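Local structure of In2-1 family protein, glutathione transferase lambda3 (Populus trichocarpa, 4PQI) at residues K133-V138 against I183-R188; T140-D145 against E195-D200; R188-L193 against Y199-G204; E213-N216 against A220-Q223. The protein binds glutathione and, as a monomeric Lambda-class glutathione transferase, probably works as a thiol transferase. All blocks are in the same frame, centred on the assembly; numbering follows the deposited sequence.

Contact 1 of 4, residues K133-V138 against I183-R188; sequences KFNGTV and IPFVER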
loop_
_atom_site.group_PDB
_atom_site.type_symbol
_atom_site.label_atom_id
_atom_site.label_comp_id
_atom_site.label_asym_id
_atom_site.label_seq_id
_atom_site.Cartn_x
_atom_site.Cartn_y
_atom_site.Cartn_z
ATOM N N LYS A 133 13.211 5.756 -1.060
ATOM C CA LYS A 133 14.506 5.269 -1.550
ATOM C C LYS A 133 14.425 3.834 -2.102
ATOM O O LYS A 133 15.050 3.523 -3.123
ATOM C CB LYS A 133 15.615 5.378 -0.503
ATOM C CG LYS A 133 16.966 4.866 -1.023
ATOM C CD LYS A 133 18.131 5.213 -0.107
ATOM C CE LYS A 133 19.461 4.751 -0.699
ATOM N NZ LYS A 133 19.820 5.492 -1.945
ATOM N N PHE A 134 13.666 2.967 -1.431
ATOM C CA PHE A 134 13.384 1.631 -1.962
ATOM C C PHE A 134 12.741 1.707 -3.357
ATOM O O PHE A 134 13.207 1.068 -4.309
ATOM C CB PHE A 134 12.489 0.823 -1.006
ATOM C CG PHE A 134 12.095 -0.538 -1.551
ATOM C CD1 PHE A 134 12.957 -1.612 -1.445
ATOM C CD2 PHE A 134 10.880 -0.725 -2.191
ATOM C CE1 PHE A 134 12.626 -2.845 -1.968
ATOM C CE2 PHE A 134 10.539 -1.956 -2.703
ATOM C CZ PHE A 134 11.415 -3.020 -2.592
ATOM N N ASN A 135 11.670 2.490 -3.476
ATOM C CA ASN A 135 10.983 2.610 -4.758
ATOM C C ASN A 135 11.892 3.241 -5.794
ATOM O O ASN A 135 11.930 2.798 -6.938
ATOM C CB ASN A 135 9.689 3.421 -4.631
ATOM C CG ASN A 135 8.606 2.667 -3.911
ATOM O OD1 ASN A 135 8.666 1.440 -3.787
ATOM N ND2 ASN A 135 7.591 3.392 -3.444
ATOM N N GLY A 136 12.634 4.262 -5.371
ATOM C CA GLY A 136 13.550 4.968 -6.246
ATOM C C GLY A 136 14.599 4.045 -6.834
ATOM O O GLY A 136 14.944 4.137 -8.013
ATOM N N THR A 137 15.100 3.141 -6.004
ATOM C CA THR A 137 16.165 2.246 -6.420
ATOM C C THR A 137 15.661 1.187 -7.408
ATOM O O THR A 137 16.231 1.038 -8.498
ATOM C CB THR A 137 16.838 1.560 -5.197
ATOM O OG1 THR A 137 17.367 2.564 -4.319
ATOM C CG2 THR A 137 17.971 0.671 -5.648
ATOM N N VAL A 138 14.601 0.463 -7.038
ATOM C CA VAL A 138 14.117 -0.644 -7.874
ATOM C C VAL A 138 13.480 -0.162 -9.186
ATOM O O VAL A 138 13.743 -0.721 -10.250
ATOM C CB VAL A 138 13.140 -1.586 -7.133
ATOM C CG1 VAL A 138 12.783 -2.784 -8.020
ATOM C CG2 VAL A 138 13.739 -2.093 -5.836
ATOM N N ILE A 183 4.238 -3.694 1.117
ATOM C CA ILE A 183 3.646 -4.802 0.368
ATOM C C ILE A 183 3.065 -4.454 -1.016
ATOM O O ILE A 183 3.215 -5.248 -1.938
ATOM C CB ILE A 183 2.652 -5.677 1.231
ATOM C CG1 ILE A 183 2.340 -7.004 0.533
ATOM C CG2 ILE A 183 1.333 -4.956 1.489
ATOM C CD1 ILE A 183 3.530 -7.908 0.304
ATOM N N PRO A 184 2.421 -3.272 -1.188
ATOM C CA PRO A 184 1.891 -3.056 -2.544
ATOM C C PRO A 184 2.985 -2.986 -3.607
ATOM O O PRO A 184 2.772 -3.367 -4.770
ATOM C CB PRO A 184 1.198 -1.688 -2.439
ATOM C CG PRO A 184 0.892 -1.529 -0.983
ATOM C CD PRO A 184 2.066 -2.157 -0.291
ATOM N N PHE A 185 4.159 -2.517 -3.208
ATOM C CA PHE A 185 5.248 -2.339 -4.160
ATOM C C PHE A 185 6.007 -3.650 -4.355
ATOM O O PHE A 185 6.338 -4.031 -5.491
ATOM C CB PHE A 185 6.139 -1.161 -3.737
ATOM C CG PHE A 185 5.429 0.166 -3.819
ATOM C CD1 PHE A 185 5.354 0.855 -5.028
ATOM C CD2 PHE A 185 4.780 0.694 -2.707
ATOM C CE1 PHE A 185 4.660 2.068 -5.117
ATOM C CE2 PHE A 185 4.088 1.901 -2.789
ATOM C CZ PHE A 185 4.032 2.590 -3.992
ATOM N N VAL A 186 6.229 -4.372 -3.258
ATOM C CA VAL A 186 6.854 -5.684 -3.344
ATOM C C VAL A 186 5.979 -6.631 -4.165
ATOM O O VAL A 186 6.491 -7.362 -5.010
ATOM C CB VAL A 186 7.163 -6.278 -1.945
ATOM C CG1 VAL A 186 7.610 -7.765 -2.070
ATOM C CG2 VAL A 186 8.222 -5.448 -1.234
ATOM N N GLU A 187 4.664 -6.591 -3.929
ATOM C CA GLU A 187 3.675 -7.349 -4.711
ATOM C C GLU A 187 3.879 -7.163 -6.219
ATOM O O GLU A 187 4.038 -8.135 -6.973
ATOM C CB GLU A 187 2.245 -6.918 -4.314
ATOM C CG GLU A 187 1.113 -7.352 -5.270
ATOM C CD GLU A 187 -0.265 -6.715 -4.945
ATOM O OE1 GLU A 187 -0.468 -6.184 -3.819
ATOM O OE2 GLU A 187 -1.152 -6.760 -5.833
ATOM N N ARG A 188 3.884 -5.910 -6.657
ATOM C CA ARG A 188 3.986 -5.606 -8.081
ATOM C C ARG A 188 5.385 -5.896 -8.623
ATOM O O ARG A 188 5.532 -6.453 -9.699
ATOM C CB ARG A 188 3.595 -4.152 -8.339
ATOM C CG ARG A 188 2.134 -3.885 -8.075
ATOM C CD ARG A 188 1.859 -2.402 -7.906
ATOM N NE ARG A 188 0.426 -2.131 -7.849
ATOM C CZ ARG A 188 -0.339 -2.414 -6.800
ATOM N NH1 ARG A 188 0.196 -2.983 -5.724
ATOM N NH2 ARG A 188 -1.637 -2.136 -6.826
#

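Contact 2 of 4, residues T140-D145 against E195-D200; sequences TAFKGD and EVFKYD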
loop_
_atom_site.group_PDB
_atom_site.type_symbol
_atom_site.label_atom_id
_atom_site.label_comp_id
_atom_site.label_asym_id
_atom_site.label_seq_id
_atom_site.Cartn_x
_atom_site.Cartn_y
_atom_site.Cartn_z
ATOM N N THR A 140 14.121 2.310 -10.950
ATOM C CA THR A 140 15.103 2.832 -11.896
ATOM C C THR A 140 16.126 1.767 -12.292
ATOM O O THR A 140 17.155 2.081 -12.886
ATOM C CB THR A 140 15.849 4.062 -11.328
ATOM O OG1 THR A 140 16.498 3.712 -10.097
ATOM C CG2 THR A 140 14.880 5.201 -11.067
ATOM N N ALA A 141 15.842 0.510 -11.968
ATOM C CA ALA A 141 16.815 -0.565 -12.187
ATOM C C ALA A 141 16.514 -1.441 -13.415
ATOM O O ALA A 141 17.306 -2.327 -13.764
ATOM C CB ALA A 141 16.919 -1.426 -10.942
ATOM N N PHE A 142 15.384 -1.182 -14.069
ATOM C CA PHE A 142 14.870 -2.082 -15.097
ATOM C C PHE A 142 15.775 -2.207 -16.305
ATOM O O PHE A 142 15.756 -3.232 -16.988
ATOM C CB PHE A 142 13.457 -1.682 -15.523
ATOM C CG PHE A 142 12.474 -1.682 -14.398
ATOM C CD1 PHE A 142 12.556 -2.631 -13.394
ATOM C CD2 PHE A 142 11.492 -0.712 -14.320
ATOM C CE1 PHE A 142 11.662 -2.622 -12.344
ATOM C CE2 PHE A 142 10.594 -0.695 -13.269
ATOM C CZ PHE A 142 10.678 -1.649 -12.281
ATOM N N LYS A 143 16.576 -1.179 -16.568
ATOM C CA LYS A 143 17.446 -1.198 -17.747
ATOM C C LYS A 143 18.864 -1.692 -17.453
ATOM O O LYS A 143 19.702 -1.732 -18.344
ATOM C CB LYS A 143 17.489 0.178 -18.430
ATOM C CG LYS A 143 16.179 0.581 -19.103
ATOM C CD LYS A 143 16.374 1.753 -20.060
ATOM C CE LYS A 143 15.060 2.186 -20.706
ATOM N NZ LYS A 143 14.128 2.834 -19.733
ATOM N N GLY A 144 19.132 -2.076 -16.208
ATOM C CA GLY A 144 20.478 -2.471 -15.839
ATOM C C GLY A 144 20.575 -3.883 -15.303
ATOM O O GLY A 144 19.622 -4.660 -15.388
ATOM N N ASP A 145 21.740 -4.217 -14.754
ATOM C CA ASP A 145 21.935 -5.501 -14.096
ATOM C C ASP A 145 21.132 -5.497 -12.800
ATOM O O ASP A 145 21.438 -4.742 -11.868
ATOM C CB ASP A 145 23.418 -5.729 -13.813
ATOM C CG ASP A 145 23.721 -7.152 -13.384
ATOM O OD1 ASP A 145 24.478 -7.839 -14.106
ATOM O OD2 ASP A 145 23.216 -7.586 -12.328
ATOM N N GLU A 195 8.363 -12.179 -14.125
ATOM C CA GLU A 195 7.763 -12.451 -15.438
ATOM C C GLU A 195 8.571 -11.877 -16.589
ATOM O O GLU A 195 8.729 -12.519 -17.621
ATOM C CB GLU A 195 6.314 -11.954 -15.512
ATOM C CG GLU A 195 5.353 -12.761 -14.661
ATOM C CD GLU A 195 5.486 -14.252 -14.920
ATOM O OE1 GLU A 195 5.717 -15.009 -13.948
ATOM O OE2 GLU A 195 5.366 -14.662 -16.099
ATOM N N VAL A 196 9.098 -10.672 -16.416
ATOM C CA VAL A 196 9.758 -10.005 -17.533
ATOM C C VAL A 196 11.284 -10.172 -17.529
ATOM O O VAL A 196 11.902 -10.293 -18.582
ATOM C CB VAL A 196 9.346 -8.521 -17.615
ATOM C CG1 VAL A 196 10.063 -7.823 -18.750
ATOM C CG2 VAL A 196 7.842 -8.410 -17.789
ATOM N N PHE A 197 11.894 -10.205 -16.352
ATOM C CA PHE A 197 13.354 -10.286 -16.284
ATOM C C PHE A 197 13.900 -11.631 -15.789
ATOM O O PHE A 197 15.119 -11.819 -15.711
ATOM C CB PHE A 197 13.904 -9.147 -15.429
ATOM C CG PHE A 197 13.539 -7.781 -15.941
ATOM C CD1 PHE A 197 14.360 -7.124 -16.841
ATOM C CD2 PHE A 197 12.361 -7.161 -15.534
ATOM C CE1 PHE A 197 14.015 -5.869 -17.324
ATOM C CE2 PHE A 197 12.016 -5.914 -16.014
ATOM C CZ PHE A 197 12.844 -5.268 -16.909
ATOM N N LYS A 198 13.002 -12.560 -15.468
ATOM C CA LYS A 198 13.385 -13.845 -14.887
ATOM C C LYS A 198 14.186 -13.643 -13.605
ATOM O O LYS A 198 15.164 -14.338 -13.355
ATOM C CB LYS A 198 14.198 -14.664 -15.882
ATOM C CG LYS A 198 13.563 -14.765 -17.246
ATOM C CD LYS A 198 14.613 -15.017 -18.298
ATOM C CE LYS A 198 14.048 -14.736 -19.671
ATOM N NZ LYS A 198 15.081 -14.873 -20.719
ATOM N N TYR A 199 13.774 -12.669 -12.807
ATOM C CA TYR A 199 14.460 -12.363 -11.560
ATOM C C TYR A 199 13.539 -12.640 -10.378
ATOM O O TYR A 199 12.481 -12.029 -10.241
ATOM C CB TYR A 199 14.946 -10.910 -11.569
ATOM C CG TYR A 199 15.703 -10.482 -10.331
ATOM C CD1 TYR A 199 17.056 -10.760 -10.195
ATOM C CD2 TYR A 199 15.065 -9.795 -9.308
ATOM C CE1 TYR A 199 17.753 -10.367 -9.075
ATOM C CE2 TYR A 199 15.752 -9.398 -8.177
ATOM C CZ TYR A 199 17.096 -9.689 -8.069
ATOM O OH TYR A 199 17.784 -9.292 -6.957
ATOM N N ASP A 200 13.942 -13.595 -9.546
ATOM C CA ASP A 200 13.193 -13.981 -8.358
ATOM C C ASP A 200 13.749 -13.191 -7.172
ATOM O O ASP A 200 14.887 -13.402 -6.742
ATOM C CB ASP A 200 13.336 -15.490 -8.115
ATOM C CG ASP A 200 12.503 -15.992 -6.935
ATOM O OD1 ASP A 200 11.919 -15.173 -6.205
ATOM O OD2 ASP A 200 12.451 -17.221 -6.726
#

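Contact 3 of 4, residues R188-L193 against Y199-G204; sequences RLNIFL and YDITAG. Unlike the reference sequence in segment 199-204: Thr202 (reference Ala).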
loop_
_atom_site.group_PDB
_atom_site.type_symbol
_atom_site.label_atom_id
_atom_site.label_comp_id
_atom_site.label_asym_id
_atom_site.label_seq_id
_atom_site.Cartn_x
_atom_site.Cartn_y
_atom_site.Cartn_z
ATOM N N ARG A 188 3.884 -5.910 -6.657
ATOM C CA ARG A 188 3.986 -5.606 -8.081
ATOM C C ARG A 188 5.385 -5.896 -8.623
ATOM O O ARG A 188 5.532 -6.453 -9.699
ATOM C CB ARG A 188 3.595 -4.152 -8.339
ATOM C CG ARG A 188 2.134 -3.885 -8.075
ATOM C CD ARG A 188 1.859 -2.402 -7.906
ATOM N NE ARG A 188 0.426 -2.131 -7.849
ATOM C CZ ARG A 188 -0.339 -2.414 -6.800
ATOM N NH1 ARG A 188 0.196 -2.983 -5.724
ATOM N NH2 ARG A 188 -1.637 -2.136 -6.826
ATOM N N LEU A 189 6.408 -5.523 -7.860
ATOM C CA LEU A 189 7.788 -5.763 -8.266
ATOM C C LEU A 189 8.069 -7.257 -8.430
ATOM O O LEU A 189 8.724 -7.671 -9.387
ATOM C CB LEU A 189 8.771 -5.113 -7.284
ATOM C CG LEU A 189 8.795 -3.575 -7.341
ATOM C CD1 LEU A 189 9.630 -3.013 -6.195
ATOM C CD2 LEU A 189 9.302 -3.054 -8.687
ATOM N N ASN A 190 7.553 -8.057 -7.499
ATOM C CA ASN A 190 7.741 -9.495 -7.528
ATOM C C ASN A 190 7.217 -10.064 -8.847
ATOM O O ASN A 190 7.912 -10.820 -9.537
ATOM C CB ASN A 190 7.025 -10.141 -6.339
ATOM C CG ASN A 190 7.423 -11.582 -6.133
ATOM O OD1 ASN A 190 8.323 -12.094 -6.806
ATOM N ND2 ASN A 190 6.771 -12.245 -5.186
ATOM N N ILE A 191 5.996 -9.680 -9.208
ATOM C CA ILE A 191 5.390 -10.155 -10.454
ATOM C C ILE A 191 6.142 -9.665 -11.690
ATOM O O ILE A 191 6.412 -10.447 -12.618
ATOM C CB ILE A 191 3.920 -9.716 -10.566
ATOM C CG1 ILE A 191 3.115 -10.213 -9.367
ATOM C CG2 ILE A 191 3.296 -10.235 -11.848
ATOM C CD1 ILE A 191 1.743 -9.563 -9.261
ATOM N N PHE A 192 6.479 -8.376 -11.703
ATOM C CA PHE A 192 7.089 -7.766 -12.885
ATOM C C PHE A 192 8.484 -8.319 -13.158
ATOM O O PHE A 192 8.775 -8.748 -14.277
ATOM C CB PHE A 192 7.113 -6.241 -12.770
ATOM C CG PHE A 192 7.666 -5.538 -13.988
ATOM C CD1 PHE A 192 7.130 -5.773 -15.257
ATOM C CD2 PHE A 192 8.701 -4.618 -13.864
ATOM C CE1 PHE A 192 7.628 -5.114 -16.375
ATOM C CE2 PHE A 192 9.203 -3.957 -14.980
ATOM C CZ PHE A 192 8.666 -4.202 -16.236
ATOM N N LEU A 193 9.333 -8.325 -12.134
ATOM C CA LEU A 193 10.717 -8.799 -12.268
ATOM C C LEU A 193 10.800 -10.275 -12.668
ATOM O O LEU A 193 11.621 -10.665 -13.505
ATOM C CB LEU A 193 11.477 -8.568 -10.958
ATOM C CG LEU A 193 11.734 -7.103 -10.612
ATOM C CD1 LEU A 193 12.246 -6.925 -9.175
ATOM C CD2 LEU A 193 12.706 -6.502 -11.610
ATOM N N TYR A 199 13.774 -12.669 -12.807
ATOM C CA TYR A 199 14.460 -12.363 -11.560
ATOM C C TYR A 199 13.539 -12.640 -10.378
ATOM O O TYR A 199 12.481 -12.029 -10.241
ATOM C CB TYR A 199 14.946 -10.910 -11.569
ATOM C CG TYR A 199 15.703 -10.482 -10.331
ATOM C CD1 TYR A 199 17.056 -10.760 -10.195
ATOM C CD2 TYR A 199 15.065 -9.795 -9.308
ATOM C CE1 TYR A 199 17.753 -10.367 -9.075
ATOM C CE2 TYR A 199 15.752 -9.398 -8.177
ATOM C CZ TYR A 199 17.096 -9.689 -8.069
ATOM O OH TYR A 199 17.784 -9.292 -6.957
ATOM N N ASP A 200 13.942 -13.595 -9.546
ATOM C CA ASP A 200 13.193 -13.981 -8.358
ATOM C C ASP A 200 13.749 -13.191 -7.172
ATOM O O ASP A 200 14.887 -13.402 -6.742
ATOM C CB ASP A 200 13.336 -15.490 -8.115
ATOM C CG ASP A 200 12.503 -15.992 -6.935
ATOM O OD1 ASP A 200 11.919 -15.173 -6.205
ATOM O OD2 ASP A 200 12.451 -17.221 -6.726
ATOM N N ILE A 201 12.938 -12.284 -6.646
ATOM C CA ILE A 201 13.384 -11.428 -5.542
ATOM C C ILE A 201 13.536 -12.235 -4.253
ATOM O O ILE A 201 14.220 -11.795 -3.320
ATOM C CB ILE A 201 12.445 -10.236 -5.306
ATOM C CG1 ILE A 201 11.045 -10.709 -4.912
ATOM C CG2 ILE A 201 12.386 -9.352 -6.539
ATOM C CD1 ILE A 201 10.151 -9.583 -4.418
ATOM N N THR A 202 12.922 -13.420 -4.207
ATOM C CA THR A 202 12.973 -14.251 -3.006
ATOM C C THR A 202 14.199 -15.154 -2.962
ATOM O O THR A 202 14.473 -15.760 -1.936
ATOM C CB THR A 202 11.694 -15.121 -2.791
ATOM O OG1 THR A 202 11.584 -16.124 -3.815
ATOM C CG2 THR A 202 10.441 -14.263 -2.763
ATOM N N ALA A 203 14.928 -15.253 -4.072
ATOM C CA ALA A 203 16.148 -16.060 -4.103
ATOM C C ALA A 203 17.236 -15.472 -3.203
ATOM O O ALA A 203 17.693 -14.352 -3.425
ATOM C CB ALA A 203 16.651 -16.196 -5.514
ATOM N N GLY A 204 17.638 -16.225 -2.181
ATOM C CA GLY A 204 18.673 -15.778 -1.260
ATOM C C GLY A 204 18.152 -14.871 -0.165
ATOM O O GLY A 204 18.925 -14.341 0.645
HETATM O O HOH W 1 10.746 -11.795 -8.237
#

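Contact 4 of 4, residues E213-N216 against A220-Q223; sequences EEVN and AYKQ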
loop_
_atom_site.group_PDB
_atom_site.type_symbol
_atom_site.label_atom_id
_atom_site.label_comp_id
_atom_site.label_asym_id
_atom_site.label_seq_id
_atom_site.Cartn_x
_atom_site.Cartn_y
_atom_site.Cartn_z
ATOM N N GLU A 213 4.665 -14.414 2.218
ATOM C CA GLU A 213 3.730 -15.468 2.550
ATOM C C GLU A 213 2.825 -15.076 3.711
ATOM O O GLU A 213 1.619 -15.322 3.677
ATOM C CB GLU A 213 4.502 -16.741 2.899
ATOM C CG GLU A 213 3.685 -18.001 2.941
ATOM C CD GLU A 213 4.565 -19.229 3.139
ATOM O OE1 GLU A 213 5.805 -19.104 3.009
ATOM O OE2 GLU A 213 4.019 -20.314 3.430
ATOM N N GLU A 214 3.399 -14.469 4.743
ATOM C CA GLU A 214 2.631 -14.181 5.947
ATOM C C GLU A 214 1.696 -12.981 5.758
ATOM O O GLU A 214 0.578 -12.965 6.286
ATOM C CB GLU A 214 3.554 -13.956 7.149
ATOM C CG GLU A 214 4.346 -15.208 7.569
ATOM C CD GLU A 214 3.510 -16.219 8.341
ATOM O OE1 GLU A 214 2.362 -15.903 8.720
ATOM O OE2 GLU A 214 4.008 -17.339 8.571
ATOM N N VAL A 215 2.149 -11.975 5.019
ATOM C CA VAL A 215 1.280 -10.837 4.723
ATOM C C VAL A 215 0.108 -11.342 3.871
ATOM O O VAL A 215 -1.044 -10.933 4.061
ATOM C CB VAL A 215 2.054 -9.666 4.052
ATOM C CG1 VAL A 215 1.082 -8.639 3.429
ATOM C CG2 VAL A 215 2.978 -9.000 5.062
ATOM N N ASN A 216 0.392 -12.289 2.981
ATOM C CA ASN A 216 -0.646 -12.838 2.119
ATOM C C ASN A 216 -1.723 -13.710 2.784
ATOM O O ASN A 216 -2.715 -14.053 2.137
ATOM C CB ASN A 216 -0.040 -13.578 0.923
ATOM C CG ASN A 216 0.169 -12.670 -0.275
ATOM O OD1 ASN A 216 -0.750 -12.438 -1.057
ATOM N ND2 ASN A 216 1.377 -12.143 -0.414
ATOM N N ALA A 220 -7.481 -8.698 4.951
ATOM C CA ALA A 220 -7.507 -7.262 4.693
ATOM C C ALA A 220 -6.648 -6.923 3.473
ATOM O O ALA A 220 -7.022 -6.087 2.652
ATOM C CB ALA A 220 -7.024 -6.500 5.914
ATOM N N TYR A 221 -5.504 -7.594 3.355
ATOM C CA TYR A 221 -4.630 -7.389 2.207
ATOM C C TYR A 221 -5.130 -8.078 0.936
ATOM O O TYR A 221 -5.149 -7.453 -0.118
ATOM C CB TYR A 221 -3.203 -7.842 2.509
ATOM C CG TYR A 221 -2.304 -7.889 1.283
ATOM C CD1 TYR A 221 -2.052 -6.743 0.534
ATOM C CD2 TYR A 221 -1.707 -9.078 0.881
ATOM C CE1 TYR A 221 -1.226 -6.779 -0.579
ATOM C CE2 TYR A 221 -0.894 -9.128 -0.229
ATOM C CZ TYR A 221 -0.652 -7.971 -0.955
ATOM O OH TYR A 221 0.164 -8.026 -2.061
ATOM N N LYS A 222 -5.512 -9.356 1.037
ATOM C CA LYS A 222 -5.882 -10.148 -0.136
ATOM C C LYS A 222 -6.988 -9.488 -0.944
ATOM O O LYS A 222 -6.936 -9.477 -2.174
ATOM C CB LYS A 222 -6.297 -11.573 0.262
ATOM C CG LYS A 222 -5.141 -12.453 0.714
ATOM C CD LYS A 222 -5.566 -13.914 0.849
ATOM C CE LYS A 222 -6.554 -14.088 1.978
ATOM N NZ LYS A 222 -6.876 -15.517 2.247
ATOM N N GLN A 223 -7.972 -8.929 -0.234
ATOM C CA GLN A 223 -9.077 -8.173 -0.819
ATOM C C GLN A 223 -8.661 -7.008 -1.727
ATOM O O GLN A 223 -9.473 -6.531 -2.510
ATOM C CB GLN A 223 -9.979 -7.624 0.298
ATOM C CG GLN A 223 -10.671 -8.687 1.111
ATOM C CD GLN A 223 -11.591 -8.115 2.163
ATOM O OE1 GLN A 223 -11.903 -6.921 2.152
ATOM N NE2 GLN A 223 -12.034 -8.967 3.088
HETATM O O HOH W 2 1.680 -10.269 -2.781
#

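Contact 1 of 4, residues K133-V138 against I183-R188
The amide of Asn135 lies over one face of the Phe185 ring: ND2 stands 3.5 Å above the ring plane, over its centre, while OD1 drops towards the root of the ring, 3.5 Å from CG. The two planes are inclined by 48°, so the amide leans over the face instead of stacking flat on it, and the two side chains run roughly perpendicular to one another. A short amide suits this place because it fits between the helices and can set its polarised NH2 against the pi cloud.

The apolar part is slighter. Phe134 CZ meets Val186 CG2 at 4.2 Å, reached because the ring's CG is anti to the backbone N (chi1 176°).

The contact joins helices 118-139 and 177-197 in the all-helical C-terminal domain of the glutathione transferase fold. Phe185 also packs edge-to-face on Phe43, a residue of the glutathione pocket, and its side chain is about 7 Å from the bound glutathione. With an alanine in place of Phe185 the Asn135 amide is likely to lose the ring face beneath it, and Phe43 its edge-to-face partner.

Among the polar groups, Arg188 NH1 reaches Pro184 O within its own helix at 2.8 Å, next to the kink that proline brings. Arg188 also bonds Gln45 and Thr40, fastening helix 177-197 to the thioredoxin-like domain.

Contact 2 of 4, residues T140-D145 against E195-D200
Phe142 and Phe197 carry the whole contact, their rings turned almost alike (planes at 18°) yet slid so far past one another that they barely overlap, with centroids 6.0 Å apart. What touches is therefore the root of one residue and the far end of the other: Phe197 CZ lies 3.9 Å from Phe142 CB, and Phe197 CE1 comes to 3.2 Å from the carbonyl O of Phe142. In Phe142, CG is anti to the carbonyl carbon (chi1 -59°), which keeps its ring on the far side of CB from the carbonyl that Phe197 CE1 approaches.

Phe192 meets both rings edge-to-face, so the three form an aromatic cluster, which Phe239 of the C-terminal helix extends by a further edge-to-face pairing with Phe142. Here the loop that follows helix 118-139 packs against the last turn of helix 177-197, at the end of the helical domain of the glutathione transferase fold. Flat, wide phenylalanines suit such a seam, since they fill it without needing polar partners.

A serine in place of Phe197 would probably leave a gap at Phe142 CB and take one ring partner from Phe192.

Backbone features set the two ends. A type I turn from Ala141 to Gly144, closed by Gly144 N to Ala141 O at 3.1 Å, presents Phe142, and Asp145 then N-caps helix 146-149 through weak bonds. On the other side Lys198, with positive phi (57°), leads the chain out of its helix, and Val196 CG1 rests 3.9 Å above one face of the Phe197 ring, offset toward its rim.

Contact 3 of 4, residues R188-L193 against Y199-G204
The backbone of Tyr199 doubles back on the helix that precedes it, its N bonding Leu193 O at 3.0 Å in a nearly straight line (167°), although the donor arrives from above the carbonyl plane. Leu193 and Tyr199 then run side by side, pointing the same way, with CD1 of the leucine 4.0 Å from CD2 of the tyrosine.

Ile201 divides its branches between two partners. Its CG1 lies between the backbone N and the carbonyl carbon (chi1 62°), which carries this arm across the Asn190 side chain at a slant, CG1 3.6 Å from OD1, while CG2 meets Leu193 CD1 at 3.6 Å. A beta-branched residue suits the spot because it can serve both.

The polar end of Asn190 is tied by water 1, which lies 2.8 Å from OD1, also bonds Tyr199 O, and accepts the N-H of Ile201 at 2.8 Å.

The bond from Thr202 N to Asp200 OD1 makes an Asx turn; Thr202 OG1 adds a second bond to the same oxygen, from the same face of the carboxylate. Set upon a type I turn from Asp200 to Ala203, this Asx turn shapes the connection between helices 177-197 and 206-215 in the helical domain of a glutathione transferase.

Contact 4 of 4, residues E213-N216 against A220-Q223
Tyr221 swings its ring over to Val215 and Asn216 because its CG is anti to the backbone N (chi1 170°), and Val215 CG1, likewise anti to its own N (chi1 166°), points at that ring. The two residues belong to a tight connection between two consecutive helices, where helix 206-215 gives way to the short helix 219-222 in the C-terminal domain of the glutathione transferase fold. Tyr221 also touches Gln45 and Ile49 of helix 42-54, so the ring reaches the thioredoxin-like domain as well.

Val215 CG1 makes a CH-pi contact over the face of the ring, 4.2 Å from its centroid, the two side chains lying roughly perpendicular. Asn216 comes to the edge instead, OD1 lying 3.4 Å from Tyr221 CE2, with the amide steeply turned against the ring plane. A small branched residue suits the face and a polar one the edge, since the amide has bonds to make: OD1 takes Lys225, and ND2 holds Ile212 O.

Lys222 packs by its aliphatic part. CD lies 3.1 Å from Asn216 O, and a bend at chi3 (-67°) turns the rest of the chain, whose NZ forms a salt bridge with Glu219. Tyr221 OH bonds Glu187 of helix 177-197. It also accepts from water 2 at 2.8 Å, and that water, in the plane of the ring, takes the N-H of Asn216 ND2 at 3.0 Å.

Overall arrangement
After the N-terminal thioredoxin-like domain the chain enters helix 118-139. Contact 1 brings helix 177-197 back to it, closing a loop that holds helices 146-149 and 151-160. Contact 2 begins just beyond 133-138 and ends beyond 183-188, so the two cross; contact 1 joins helix to helix, and contact 2 joins the loop after helix 118-139 to the end of helix 177-197, their centres 13 Å apart. Contact 3 is local: it folds 199-204 back on the same helix, ends on the stretch used by contact 2, and touches contacts 1 and 2 through Leu189. Contact 4 follows in series, closing the short turn after helix 206-215, and meets contact 1 through Ile183 and Glu187.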